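PDB 4KP3: RILP-like protein 2 from Mus musculus, which helps shape neurons by promoting the formation and upkeep of dendritic spines, and takes part in transporting proteins, including away from primary cilia. Local coordinates for residues L32-Y38 and L71-N76. Residues are numbered along the deposited sequence; the frame is centred on the assembly and turned at random.
Sequences LTTDDVY and LETLVN
Thr34 and Val37 face Leu71, Glu72 and Val75 where the first turn of helix 34-49 runs nearly antiparallel to helix 55-100; the axes of the two short helical segments come within 9.3 Å, at 166°. Val37 uses both branches: CG1 rests against the CB and backbone N of Glu72, while CG2 meets Leu71 CG and Val75 CG2. Val75 CG1 lies 3.3 Å from Leu32 O and close to the backbone of Thr33 and Thr34, and its CG2 4.0 Å from Leu32 CB. Thr34 turns its methyl, not its hydroxyl, to the long helix, CG2 packing 3.7 Å from Asn76 CB. The pairing is that of a helical hairpin in the RH1 domain. This hairpin packs on the second subunit, where Leu71 and Val75 of the long helix touch Leu74 and Leu32, ahead of the short helix, touches Met70 of that subunit. Thr33, at the N-cap position, and Asp36 in the first turn form a capping box: Asp36 N donates to Thr33 OG1 over 3.1 Å, and Thr33 N donates to Asp36 OD2, which Lys27 also engages in a salt bridge. At the flank, the extended chain of Glu72 starts with CG anti to the backbone N (chi1 -176°) and reaches the edge of the Tyr38 ring, where Tyr38 OH donates to Glu72 OE2 at 2.6 Å. The hydroxyl comes from above the carboxylate, whose plane is turned 74° from the ring. With an alanine in place of Glu72, the Tyr38 hydroxyl is likely to lose this acceptor and the ring edge the CG and carboxylate that lie against it. Thr34 O lies over the centre of one face of that ring, 3.0 Å above its plane.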
ATOM      1  N   LEU E  32     -16.052  -6.183  -6.097  1.00 41.38           N
ATOM      2  CA  LEU E  32     -15.495  -4.859  -6.324  1.00 41.94           C
ATOM      3  C   LEU E  32     -15.859  -4.393  -7.731  1.00 44.11           C
ATOM      4  O   LEU E  32     -15.896  -5.191  -8.668  1.00 46.34           O
ATOM      5  CB  LEU E  32     -13.971  -4.875  -6.170  1.00 39.63           C
ATOM      6  CG  LEU E  32     -13.396  -5.052  -4.762  1.00 39.59           C
ATOM      7  CD1 LEU E  32     -11.901  -5.318  -4.856  1.00 33.27           C
ATOM      8  CD2 LEU E  32     -13.677  -3.808  -3.935  1.00 39.27           C
ATOM      9  N   THR E  33     -16.151  -3.104  -7.864  1.00 39.65           N
ATOM     10  CA  THR E  33     -16.233  -2.463  -9.172  1.00 35.77           C
ATOM     11  C   THR E  33     -14.972  -1.632  -9.368  1.00 37.23           C
ATOM     12  O   THR E  33     -14.226  -1.402  -8.415  1.00 42.97           O
ATOM     13  CB  THR E  33     -17.431  -1.520  -9.268  1.00 41.32           C
ATOM     14  OG1 THR E  33     -17.182  -0.366  -8.457  1.00 37.38           O
ATOM     15  CG2 THR E  33     -18.700  -2.216  -8.800  1.00 35.94           C
ATOM     16  N   THR E  34     -14.727  -1.166 -10.589  1.00 38.15           N
ATOM     17  CA  THR E  34     -13.570  -0.305 -10.825  1.00 39.98           C
ATOM     18  C   THR E  34     -13.704   1.007 -10.046  1.00 42.70           C
ATOM     19  O   THR E  34     -12.702   1.601  -9.649  1.00 50.05           O
ATOM     20  CB  THR E  34     -13.322  -0.032 -12.331  1.00 38.37           C
ATOM     21  OG1 THR E  34     -14.519   0.461 -12.940  1.00 43.55           O
ATOM     22  CG2 THR E  34     -12.883  -1.305 -13.045  1.00 38.74           C
ATOM     23  N   ASP E  35     -14.942   1.441  -9.814  1.00 44.29           N
ATOM     24  CA  ASP E  35     -15.201   2.601  -8.959  1.00 44.85           C
ATOM     25  C   ASP E  35     -14.707   2.373  -7.529  1.00 46.47           C
ATOM     26  O   ASP E  35     -14.119   3.270  -6.924  1.00 49.71           O
ATOM     27  CB  ASP E  35     -16.692   2.946  -8.939  1.00 46.06           C
ATOM     28  CG  ASP E  35     -17.143   3.670 -10.193  1.00 50.08           C
ATOM     29  OD1 ASP E  35     -16.293   4.318 -10.839  1.00 45.35           O
ATOM     30  OD2 ASP E  35     -18.346   3.596 -10.528  1.00 53.23           O
ATOM     31  N   ASP E  36     -14.953   1.176  -6.997  1.00 39.94           N
ATOM     32  CA  ASP E  36     -14.489   0.821  -5.656  1.00 38.44           C
ATOM     33  C   ASP E  36     -12.969   0.886  -5.559  1.00 35.34           C
ATOM     34  O   ASP E  36     -12.420   1.335  -4.553  1.00 43.01           O
ATOM     35  CB  ASP E  36     -14.966  -0.577  -5.263  1.00 39.43           C
ATOM     36  CG  ASP E  36     -16.466  -0.651  -5.078  1.00 46.24           C
ATOM     37  OD1 ASP E  36     -17.081   0.386  -4.755  1.00 48.27           O
ATOM     38  OD2 ASP E  36     -17.026  -1.754  -5.249  1.00 53.16           O
ATOM     39  N   VAL E  37     -12.295   0.442  -6.613  1.00 31.51           N
ATOM     40  CA  VAL E  37     -10.839   0.480  -6.661  1.00 36.95           C
ATOM     41  C   VAL E  37     -10.357   1.933  -6.643  1.00 41.18           C
ATOM     42  O   VAL E  37      -9.437   2.284  -5.901  1.00 41.12           O
ATOM     43  CB  VAL E  37     -10.306  -0.254  -7.915  1.00 33.62           C
ATOM     44  CG1 VAL E  37      -8.798  -0.110  -8.038  1.00 26.50           C
ATOM     45  CG2 VAL E  37     -10.707  -1.718  -7.878  1.00 24.57           C
ATOM     46  N   TYR E  38     -10.996   2.771  -7.454  1.00 30.78           N
ATOM     47  CA  TYR E  38     -10.699   4.203  -7.489  1.00 38.68           C
ATOM     48  C   TYR E  38     -10.879   4.862  -6.120  1.00 35.80           C
ATOM     49  O   TYR E  38     -10.086   5.716  -5.723  1.00 35.17           O
ATOM     50  CB  TYR E  38     -11.578   4.906  -8.525  1.00 40.26           C
ATOM     51  CG  TYR E  38     -11.442   4.350  -9.923  1.00 41.98           C
ATOM     52  CD1 TYR E  38     -10.274   3.718 -10.327  1.00 37.98           C
ATOM     53  CD2 TYR E  38     -12.484   4.447 -10.836  1.00 43.11           C
ATOM     54  CE1 TYR E  38     -10.143   3.204 -11.596  1.00 38.99           C
ATOM     55  CE2 TYR E  38     -12.363   3.935 -12.112  1.00 40.64           C
ATOM     56  CZ  TYR E  38     -11.188   3.315 -12.488  1.00 41.74           C
ATOM     57  OH  TYR E  38     -11.057   2.801 -13.758  1.00 35.93           O
ATOM     58  N   LEU E  71      -4.994  -4.476  -9.516  1.00 30.09           N
ATOM     59  CA  LEU E  71      -6.313  -4.702  -8.942  1.00 24.31           C
ATOM     60  C   LEU E  71      -7.402  -4.173  -9.871  1.00 25.73           C
ATOM     61  O   LEU E  71      -8.382  -4.867 -10.131  1.00 33.06           O
ATOM     62  CB  LEU E  71      -6.415  -4.038  -7.568  1.00 31.62           C
ATOM     63  CG  LEU E  71      -7.697  -4.307  -6.783  1.00 33.04           C
ATOM     64  CD1 LEU E  71      -7.789  -5.769  -6.445  1.00 33.30           C
ATOM     65  CD2 LEU E  71      -7.739  -3.479  -5.513  1.00 37.79           C
ATOM     66  N   GLU E  72      -7.229  -2.947 -10.370  1.00 28.26           N
ATOM     67  CA  GLU E  72      -8.180  -2.372 -11.323  1.00 25.73           C
ATOM     68  C   GLU E  72      -8.370  -3.275 -12.538  1.00 30.08           C
ATOM     69  O   GLU E  72      -9.502  -3.605 -12.904  1.00 28.32           O
ATOM     70  CB  GLU E  72      -7.749  -0.976 -11.800  1.00 29.93           C
ATOM     71  CG  GLU E  72      -8.793  -0.332 -12.735  1.00 33.31           C
ATOM     72  CD  GLU E  72      -8.244   0.793 -13.605  1.00 41.82           C
ATOM     73  OE1 GLU E  72      -7.053   1.145 -13.468  1.00 45.84           O
ATOM     74  OE2 GLU E  72      -9.014   1.322 -14.438  1.00 37.57           O
ATOM     75  N   THR E  73      -7.259  -3.678 -13.153  1.00 26.90           N
ATOM     76  CA  THR E  73      -7.307  -4.522 -14.347  1.00 24.66           C
ATOM     77  C   THR E  73      -8.086  -5.820 -14.120  1.00 30.12           C
ATOM     78  O   THR E  73      -9.011  -6.127 -14.875  1.00 33.70           O
ATOM     79  CB  THR E  73      -5.898  -4.849 -14.878  1.00 33.23           C
ATOM     80  OG1 THR E  73      -5.214  -3.630 -15.201  1.00 28.70           O
ATOM     81  CG2 THR E  73      -5.985  -5.723 -16.120  1.00 23.22           C
ATOM     82  N   LEU E  74      -7.727  -6.568 -13.078  1.00 27.26           N
ATOM     83  CA  LEU E  74      -8.397  -7.836 -12.783  1.00 28.12           C
ATOM     84  C   LEU E  74      -9.881  -7.657 -12.481  1.00 29.61           C
ATOM     85  O   LEU E  74     -10.702  -8.481 -12.886  1.00 34.21           O
ATOM     86  CB  LEU E  74      -7.704  -8.574 -11.632  1.00 24.78           C
ATOM     87  CG  LEU E  74      -6.329  -9.156 -11.957  1.00 29.16           C
ATOM     88  CD1 LEU E  74      -5.815  -9.991 -10.801  1.00 23.39           C
ATOM     89  CD2 LEU E  74      -6.389  -9.983 -13.227  1.00 22.54           C
ATOM     90  N   VAL E  75     -10.225  -6.587 -11.770  1.00 28.78           N
ATOM     91  CA  VAL E  75     -11.628  -6.270 -11.526  1.00 28.37           C
ATOM     92  C   VAL E  75     -12.333  -5.946 -12.846  1.00 32.94           C
ATOM     93  O   VAL E  75     -13.408  -6.475 -13.130  1.00 31.62           O
ATOM     94  CB  VAL E  75     -11.789  -5.102 -10.519  1.00 33.69           C
ATOM     95  CG1 VAL E  75     -13.228  -4.572 -10.514  1.00 29.86           C
ATOM     96  CG2 VAL E  75     -11.379  -5.542  -9.120  1.00 28.82           C
ATOM     97  N   ASN E  76     -11.704  -5.100 -13.659  1.00 35.18           N
ATOM     98  CA  ASN E  76     -12.276  -4.685 -14.943  1.00 33.01           C
ATOM     99  C   ASN E  76     -12.471  -5.835 -15.929  1.00 38.21           C
ATOM    100  O   ASN E  76     -13.563  -6.016 -16.468  1.00 39.80           O
ATOM    101  CB  ASN E  76     -11.414  -3.601 -15.587  1.00 33.11           C
ATOM    102  CG  ASN E  76     -12.045  -3.022 -16.836  1.00 37.07           C
ATOM    103  OD1 ASN E  76     -13.234  -2.704 -16.859  1.00 40.77           O
ATOM    104  ND2 ASN E  76     -11.251  -2.890 -17.888  1.00 34.83           N
TER